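Local coordinates for replicase polyprotein 1a (Avian infectious bronchitis virus, PDB 3LD1) that is of uncertain molecular function but forms part of nsp2, a product of the coronavirus replicase polyprotein, at residues F261-A265 against G286-G290. The protein carries 3 engineered substitutions. Sequence-based numbering, arbitrary orientation.
Sequences FREAA and GNAKG
N287 meets E263 through a shared water: one water molecule donates to N287 O and also to E263 O, joining two backbone carbonyls that could not bond each other directly. One residue on, A288 lays its methyl against that of A264, CB to CB at 3.5 Å, the sole apolar side-chain touch between 261-265 and 286-290; A264 also rests on L347 of strand 345-355. At K289 the backbones join, N to E263 O at 3.5 Å, straight (173°) but long enough to be weak. K289 CB approaches E263 CB at 4.2 Å; CG stands anti to the carbonyl carbon, and a bend at chi2 (-82°) leads the chain end away from 261-265. A second water donates to K289 O at 2.8 Å and to E263 OE2 at 3.1 Å. Here 261-265 is the turn between antiparallel strands 258-260 and 265-269, while 286-290 runs from 281-285, an outermost strand of the same sheet, to strand 291-298 of the next. The polar part thus relies on two waters and one weak direct bond; with K289 NZ 5.1 Å from E263 OE1, the opposite charges probably add a modest, solvent-screened attraction and no salt bridge.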
loop_
_atom_site.group_PDB
_atom_site.type_symbol
_atom_site.label_atom_id
_atom_site.label_comp_id
_atom_site.label_asym_id
_atom_site.label_seq_id
_atom_site.Cartn_x
_atom_site.Cartn_y
_atom_site.Cartn_z
ATOM N N PHE A 261 -2.917 -1.589 -22.076
ATOM C CA PHE A 261 -2.755 -2.881 -22.656
ATOM C C PHE A 261 -2.651 -3.886 -21.532
ATOM O O PHE A 261 -2.832 -3.529 -20.376
ATOM C CB PHE A 261 -1.502 -2.818 -23.481
ATOM C CG PHE A 261 -1.724 -2.243 -24.865
ATOM C CD1 PHE A 261 -1.254 -0.995 -25.197
ATOM C CD2 PHE A 261 -2.470 -2.960 -25.828
ATOM C CE1 PHE A 261 -1.503 -0.452 -26.469
ATOM C CE2 PHE A 261 -2.707 -2.427 -27.066
ATOM C CZ PHE A 261 -2.232 -1.150 -27.377
ATOM N N ARG A 262 -2.382 -5.158 -21.828
ATOM C CA ARG A 262 -2.474 -6.196 -20.741
ATOM C C ARG A 262 -1.747 -5.742 -19.499
ATOM O O ARG A 262 -2.265 -5.800 -18.427
ATOM C CB ARG A 262 -1.933 -7.580 -21.176
ATOM C CG ARG A 262 -2.982 -8.693 -21.338
ATOM C CD ARG A 262 -3.237 -9.028 -22.788
ATOM N NE ARG A 262 -2.691 -10.316 -23.298
ATOM C CZ ARG A 262 -1.447 -10.516 -23.761
ATOM N NH1 ARG A 262 -0.514 -9.530 -23.726
ATOM N NH2 ARG A 262 -1.109 -11.728 -24.239
ATOM N N GLU A 263 -0.550 -5.227 -19.702
ATOM C CA GLU A 263 0.456 -5.101 -18.677
ATOM C C GLU A 263 1.188 -3.826 -18.746
ATOM O O GLU A 263 2.197 -3.745 -18.128
ATOM C CB GLU A 263 1.500 -6.198 -18.865
ATOM C CG GLU A 263 1.066 -7.545 -18.350
ATOM C CD GLU A 263 1.917 -8.663 -18.968
ATOM O OE1 GLU A 263 2.261 -9.639 -18.213
ATOM O OE2 GLU A 263 2.246 -8.538 -20.213
ATOM N N ALA A 264 0.709 -2.831 -19.489
ATOM C CA ALA A 264 1.405 -1.545 -19.594
ATOM C C ALA A 264 0.478 -0.431 -20.046
ATOM O O ALA A 264 -0.530 -0.688 -20.742
ATOM C CB ALA A 264 2.586 -1.631 -20.577
ATOM N N ALA A 265 0.839 0.804 -19.673
ATOM C CA ALA A 265 0.140 1.963 -20.130
ATOM C C ALA A 265 1.039 2.760 -21.015
ATOM O O ALA A 265 2.213 2.997 -20.643
ATOM C CB ALA A 265 -0.251 2.822 -19.001
ATOM N N GLY A 286 5.305 4.806 -16.715
ATOM C CA GLY A 286 5.259 4.154 -15.458
ATOM C C GLY A 286 5.764 2.761 -15.649
ATOM O O GLY A 286 6.616 2.517 -16.509
ATOM N N ASN A 287 5.308 1.817 -14.846
ATOM C CA ASN A 287 5.979 0.524 -14.942
ATOM C C ASN A 287 5.312 -0.402 -15.946
ATOM O O ASN A 287 4.069 -0.643 -15.859
ATOM C CB ASN A 287 6.121 -0.158 -13.556
ATOM C CG ASN A 287 6.632 0.778 -12.503
ATOM O OD1 ASN A 287 5.938 1.081 -11.526
ATOM N ND2 ASN A 287 7.828 1.291 -12.717
ATOM N N ALA A 288 6.116 -0.924 -16.876
ATOM C CA ALA A 288 5.614 -1.777 -17.983
ATOM C C ALA A 288 6.342 -3.120 -17.992
ATOM O O ALA A 288 7.556 -3.171 -17.700
ATOM C CB ALA A 288 5.835 -1.098 -19.293
ATOM N N LYS A 289 5.628 -4.190 -18.326
ATOM C CA LYS A 289 6.281 -5.414 -18.762
ATOM C C LYS A 289 6.253 -5.444 -20.286
ATOM O O LYS A 289 5.306 -4.978 -20.929
ATOM C CB LYS A 289 5.584 -6.685 -18.250
ATOM C CG LYS A 289 5.117 -6.708 -16.775
ATOM C CD LYS A 289 6.241 -7.050 -15.824
ATOM C CE LYS A 289 5.794 -7.182 -14.368
ATOM N NZ LYS A 289 5.166 -8.577 -14.167
ATOM N N GLY A 290 7.272 -6.061 -20.853
ATOM C CA GLY A 290 7.385 -6.245 -22.279
ATOM C C GLY A 290 8.755 -6.825 -22.629
ATOM O O GLY A 290 9.473 -7.335 -21.765
HETATM O O HOH W 1 3.198 -6.324 -22.112
HETATM O O HOH W 2 3.603 -3.038 -15.300
#